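Local coordinates for ESSB (Geobacillus thermodenitrificans, PDB 4ANO), which is an integral membrane component of the type VII secretion system, represented here by its cytoplasmic fragment, and probably helps build the secretion machinery, at residues A[84-95]-A[191-202]. Residues are numbered along the deposited sequence; the frame is centred on the assembly and turned at random.
Sequences LLSRIRAAIHLV and LAVLEKWVDEEE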
loop_
_atom_site.group_PDB
_atom_site.type_symbol
_atom_site.label_atom_id
_atom_site.label_comp_id
_atom_site.label_asym_id
_atom_site.label_seq_id
_atom_site.Cartn_x
_atom_site.Cartn_y
_atom_site.Cartn_z
ATOM N N LEU A 84 -10.288 -11.974 -10.439
ATOM C CA LEU A 84 -8.883 -12.296 -10.139
ATOM C C LEU A 84 -7.955 -11.579 -11.115
ATOM O O LEU A 84 -6.979 -10.953 -10.702
ATOM C CB LEU A 84 -8.601 -13.805 -10.130
ATOM C CG LEU A 84 -7.163 -14.191 -9.774
ATOM C CD1 LEU A 84 -6.748 -13.583 -8.400
ATOM C CD2 LEU A 84 -7.063 -15.681 -9.717
ATOM N N LEU A 85 -8.281 -11.617 -12.419
ATOM C CA LEU A 85 -7.441 -11.005 -13.451
ATOM C C LEU A 85 -7.203 -9.508 -13.206
ATOM O O LEU A 85 -6.071 -8.933 -13.212
ATOM C CB LEU A 85 -8.053 -11.209 -14.865
ATOM C CG LEU A 85 -7.293 -10.525 -16.023
ATOM C CD1 LEU A 85 -5.811 -10.878 -16.174
ATOM C CD2 LEU A 85 -8.037 -10.763 -17.369
ATOM N N SER A 86 -8.305 -8.863 -12.865
ATOM C CA SER A 86 -8.245 -7.482 -12.494
ATOM C C SER A 86 -7.411 -7.150 -11.227
ATOM O O SER A 86 -6.717 -6.120 -11.128
ATOM C CB SER A 86 -9.654 -7.148 -12.080
ATOM O OG SER A 86 -9.636 -5.845 -11.596
ATOM N N ARG A 87 -7.632 -7.955 -10.202
ATOM C CA ARG A 87 -6.770 -7.790 -9.004
ATOM C C ARG A 87 -5.281 -7.993 -9.274
ATOM O O ARG A 87 -4.431 -7.304 -8.673
ATOM C CB ARG A 87 -7.284 -8.716 -7.903
ATOM C CG ARG A 87 -8.540 -8.182 -7.189
ATOM C CD ARG A 87 -9.592 -9.284 -6.896
ATOM N NE ARG A 87 -9.104 -10.516 -6.242
ATOM C CZ ARG A 87 -9.761 -11.681 -6.288
ATOM N NH1 ARG A 87 -10.901 -11.788 -6.955
ATOM N NH2 ARG A 87 -9.273 -12.770 -5.664
ATOM N N ILE A 88 -4.918 -8.956 -10.128
ATOM C CA ILE A 88 -3.461 -9.179 -10.409
ATOM C C ILE A 88 -2.918 -8.005 -11.201
ATOM O O ILE A 88 -1.756 -7.602 -10.994
ATOM C CB ILE A 88 -3.193 -10.457 -11.268
ATOM C CG1 ILE A 88 -3.551 -11.683 -10.453
ATOM C CG2 ILE A 88 -1.644 -10.521 -11.753
ATOM C CD1 ILE A 88 -3.718 -12.926 -11.412
ATOM N N ARG A 89 -3.752 -7.386 -12.057
ATOM C CA ARG A 89 -3.246 -6.249 -12.852
ATOM C C ARG A 89 -3.004 -5.101 -11.907
ATOM O O ARG A 89 -2.011 -4.369 -12.074
ATOM C CB ARG A 89 -4.221 -5.856 -13.981
ATOM C CG ARG A 89 -3.956 -6.687 -15.294
ATOM C CD ARG A 89 -5.053 -6.443 -16.370
ATOM N NE ARG A 89 -4.945 -7.355 -17.539
ATOM C CZ ARG A 89 -5.957 -7.652 -18.380
ATOM N NH1 ARG A 89 -7.174 -7.131 -18.202
ATOM N NH2 ARG A 89 -5.766 -8.490 -19.410
ATOM N N ALA A 90 -3.945 -4.885 -10.972
ATOM C CA ALA A 90 -3.824 -3.885 -9.934
ATOM C C ALA A 90 -2.562 -4.033 -9.094
ATOM O O ALA A 90 -1.896 -3.017 -8.737
ATOM C CB ALA A 90 -5.080 -3.851 -9.030
ATOM N N ALA A 91 -2.229 -5.282 -8.801
ATOM C CA ALA A 91 -1.079 -5.629 -7.973
ATOM C C ALA A 91 0.204 -5.338 -8.748
ATOM O O ALA A 91 1.162 -4.810 -8.198
ATOM C CB ALA A 91 -1.132 -7.080 -7.557
ATOM N N ILE A 92 0.192 -5.625 -10.051
ATOM C CA ILE A 92 1.322 -5.212 -10.904
ATOM C C ILE A 92 1.602 -3.706 -10.936
ATOM O O ILE A 92 2.765 -3.282 -10.773
ATOM C CB ILE A 92 1.171 -5.847 -12.340
ATOM C CG1 ILE A 92 1.244 -7.388 -12.243
ATOM C CG2 ILE A 92 2.195 -5.283 -13.298
ATOM C CD1 ILE A 92 0.960 -8.135 -13.587
ATOM N N HIS A 93 0.574 -2.899 -11.095
ATOM C CA HIS A 93 0.733 -1.464 -11.003
ATOM C C HIS A 93 1.264 -1.036 -9.637
ATOM O O HIS A 93 2.097 -0.154 -9.564
ATOM C CB HIS A 93 -0.587 -0.729 -11.202
ATOM C CG HIS A 93 -1.231 -0.942 -12.543
ATOM N ND1 HIS A 93 -2.584 -1.162 -12.672
ATOM C CD2 HIS A 93 -0.729 -0.951 -13.803
ATOM C CE1 HIS A 93 -2.894 -1.315 -13.951
ATOM N NE2 HIS A 93 -1.783 -1.210 -14.659
ATOM N N LEU A 94 0.781 -1.637 -8.560
ATOM C CA LEU A 94 1.331 -1.365 -7.215
ATOM C C LEU A 94 2.818 -1.645 -7.131
ATOM O O LEU A 94 3.619 -0.810 -6.662
ATOM C CB LEU A 94 0.578 -2.203 -6.140
ATOM C CG LEU A 94 1.152 -2.009 -4.719
ATOM C CD1 LEU A 94 1.005 -0.604 -4.190
ATOM C CD2 LEU A 94 0.370 -2.957 -3.748
ATOM N N VAL A 95 3.225 -2.789 -7.639
ATOM C CA VAL A 95 4.642 -3.186 -7.495
ATOM C C VAL A 95 5.467 -2.245 -8.373
ATOM O O VAL A 95 6.483 -1.766 -7.948
ATOM C CB VAL A 95 4.864 -4.678 -7.914
ATOM C CG1 VAL A 95 6.347 -5.022 -7.919
ATOM C CG2 VAL A 95 4.077 -5.601 -6.980
ATOM N N LEU A 191 7.677 -8.807 -9.312
ATOM C CA LEU A 191 7.046 -8.413 -10.575
ATOM C C LEU A 191 7.093 -9.549 -11.623
ATOM O O LEU A 191 6.071 -9.839 -12.259
ATOM C CB LEU A 191 7.632 -7.103 -11.084
ATOM C CG LEU A 191 6.991 -6.571 -12.362
ATOM C CD1 LEU A 191 5.611 -6.089 -12.008
ATOM C CD2 LEU A 191 7.796 -5.428 -12.947
ATOM N N ALA A 192 8.223 -10.256 -11.758
ATOM C CA ALA A 192 8.271 -11.439 -12.674
ATOM C C ALA A 192 7.260 -12.542 -12.372
ATOM O O ALA A 192 6.677 -13.132 -13.329
ATOM C CB ALA A 192 9.658 -12.025 -12.686
ATOM N N VAL A 193 7.043 -12.817 -11.072
ATOM C CA VAL A 193 6.141 -13.889 -10.609
ATOM C C VAL A 193 4.712 -13.466 -10.990
ATOM O O VAL A 193 3.965 -14.222 -11.657
ATOM C CB VAL A 193 6.223 -14.159 -9.058
ATOM C CG1 VAL A 193 5.017 -14.953 -8.582
ATOM C CG2 VAL A 193 7.621 -14.887 -8.653
ATOM N N LEU A 194 4.357 -12.233 -10.642
ATOM C CA LEU A 194 3.072 -11.678 -11.061
ATOM C C LEU A 194 2.865 -11.722 -12.574
ATOM O O LEU A 194 1.722 -11.975 -13.018
ATOM C CB LEU A 194 2.839 -10.263 -10.559
ATOM C CG LEU A 194 2.661 -10.112 -9.059
ATOM C CD1 LEU A 194 2.734 -8.662 -8.676
ATOM C CD2 LEU A 194 1.255 -10.674 -8.668
ATOM N N GLU A 195 3.921 -11.474 -13.354
ATOM C CA GLU A 195 3.723 -11.396 -14.787
ATOM C C GLU A 195 3.381 -12.750 -15.355
ATOM O O GLU A 195 2.513 -12.868 -16.219
ATOM C CB GLU A 195 4.920 -10.831 -15.505
ATOM C CG GLU A 195 4.444 -10.058 -16.741
ATOM C CD GLU A 195 3.992 -8.667 -16.372
ATOM O OE1 GLU A 195 4.791 -7.964 -15.726
ATOM O OE2 GLU A 195 2.868 -8.276 -16.731
ATOM N N LYS A 196 4.050 -13.798 -14.876
ATOM C CA LYS A 196 3.696 -15.145 -15.336
ATOM C C LYS A 196 2.275 -15.508 -14.881
ATOM O O LYS A 196 1.516 -16.195 -15.618
ATOM C CB LYS A 196 4.721 -16.195 -14.870
ATOM C CG LYS A 196 4.592 -17.537 -15.585
ATOM C CD LYS A 196 5.439 -18.630 -14.920
ATOM C CE LYS A 196 4.613 -19.568 -14.030
ATOM N NZ LYS A 196 4.127 -18.856 -12.804
ATOM N N TRP A 197 1.907 -15.042 -13.688
ATOM C CA TRP A 197 0.537 -15.269 -13.173
ATOM C C TRP A 197 -0.547 -14.563 -13.983
ATOM O O TRP A 197 -1.580 -15.172 -14.263
ATOM C CB TRP A 197 0.437 -14.842 -11.729
ATOM C CG TRP A 197 -0.841 -15.318 -11.031
ATOM C CD1 TRP A 197 -1.797 -16.211 -11.475
ATOM C CD2 TRP A 197 -1.197 -14.985 -9.711
ATOM N NE1 TRP A 197 -2.767 -16.382 -10.515
ATOM C CE2 TRP A 197 -2.415 -15.631 -9.420
ATOM C CE3 TRP A 197 -0.631 -14.147 -8.751
ATOM C CZ2 TRP A 197 -3.048 -15.489 -8.199
ATOM C CZ3 TRP A 197 -1.257 -14.002 -7.558
ATOM C CH2 TRP A 197 -2.438 -14.665 -7.271
ATOM N N VAL A 198 -0.320 -13.316 -14.412
ATOM C CA VAL A 198 -1.430 -12.540 -15.056
ATOM C C VAL A 198 -1.632 -13.209 -16.434
ATOM O O VAL A 198 -2.785 -13.367 -16.878
ATOM C CB VAL A 198 -1.139 -11.008 -15.250
ATOM C CG1 VAL A 198 -0.081 -10.765 -16.287
ATOM C CG2 VAL A 198 -2.439 -10.207 -15.622
ATOM N N ASP A 199 -0.524 -13.626 -17.072
ATOM C CA ASP A 199 -0.603 -14.344 -18.374
ATOM C C ASP A 199 -1.451 -15.610 -18.241
ATOM O O ASP A 199 -2.344 -15.867 -19.049
ATOM C CB ASP A 199 0.797 -14.735 -18.950
ATOM C CG ASP A 199 1.580 -13.534 -19.521
ATOM O OD1 ASP A 199 0.976 -12.452 -19.701
ATOM O OD2 ASP A 199 2.824 -13.668 -19.768
ATOM N N GLU A 200 -1.199 -16.398 -17.193
ATOM C CA GLU A 200 -1.932 -17.627 -16.957
ATOM C C GLU A 200 -3.402 -17.347 -16.772
ATOM O O GLU A 200 -4.308 -18.017 -17.363
ATOM C CB GLU A 200 -1.356 -18.349 -15.734
ATOM C CG GLU A 200 -0.015 -18.994 -16.024
ATOM C CD GLU A 200 0.602 -19.639 -14.802
ATOM O OE1 GLU A 200 0.060 -19.487 -13.670
ATOM O OE2 GLU A 200 1.644 -20.313 -14.985
ATOM N N GLU A 201 -3.658 -16.322 -15.960
ATOM C CA GLU A 201 -5.018 -16.011 -15.629
ATOM C C GLU A 201 -5.753 -15.384 -16.812
ATOM O O GLU A 201 -6.927 -15.664 -17.032
ATOM C CB GLU A 201 -5.076 -15.023 -14.441
ATOM C CG GLU A 201 -6.508 -14.813 -14.029
ATOM C CD GLU A 201 -7.230 -16.109 -13.505
ATOM O OE1 GLU A 201 -6.568 -17.111 -13.118
ATOM O OE2 GLU A 201 -8.496 -16.100 -13.385
ATOM N N GLU A 202 -5.061 -14.590 -17.617
ATOM C CA GLU A 202 -5.693 -14.009 -18.830
ATOM C C GLU A 202 -6.078 -15.130 -19.845
ATOM O O GLU A 202 -7.158 -15.071 -20.418
ATOM C CB GLU A 202 -4.741 -13.026 -19.534
ATOM C CG GLU A 202 -5.271 -12.505 -20.853
ATOM C CD GLU A 202 -4.492 -11.360 -21.474
ATOM O OE1 GLU A 202 -4.103 -10.411 -20.737
ATOM O OE2 GLU A 202 -4.335 -11.375 -22.695
HETATM O O HOH W 1 -10.164 -13.740 -13.360
#
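Ile88 and Trp197 meet in a CH-pi contact: the CD1 methyl of Ile88 stands over one face of the indole, 3.5 Å from the centroid of the five-membered ring and almost on its normal. The reach comes from an extended chi2 of 163°, which carries CD1 away from the helix while CG2, on the other branch, lies 3.6 Å from Val198 CB.

Around this point the apolar side chains interlock. Ile88 enters a hole made by Leu194, Trp197, Val198 and Glu201, and Ile92 fills the next, among Leu191, Leu194, Glu195 and Val198. In return, Leu194 and Val198 act as knobs from the other helix, Leu194 bringing CD1 to 3.7 Å from Val95 CG2. Packing is tight where Leu85 CD1 meets Val198 CG2 at 3.5 Å. Such reciprocal knobs-into-holes packing suits a nearly antiparallel pair, here with the segment axes 9.5 Å apart at closest approach and 158° between their directions. It joins helices 84-98 and 187-207 within the cytoplasmic part of EssB; its YukC family is grouped with the protein kinases, consistent with a kinase-like fold. Val152 of helix 141-155 touches both Ala91 and Leu194.

The polar links gather toward the end of the seam where the start of helix 84-98 meets Glu201 and Glu202. Arg89 NH2 donates to Glu202 OE1 at 2.9 Å in a salt bridge; the oxygen lies at the guanidinium edge, but the donor approaches from above the carboxylate plane, and the bond is bent to 136°. Glu202 OE2 pairs with Arg206, so Arg89 and Arg206 hold the carboxylate through one oxygen each. A water accepts from Leu85 N and donates to Glu201 OE2.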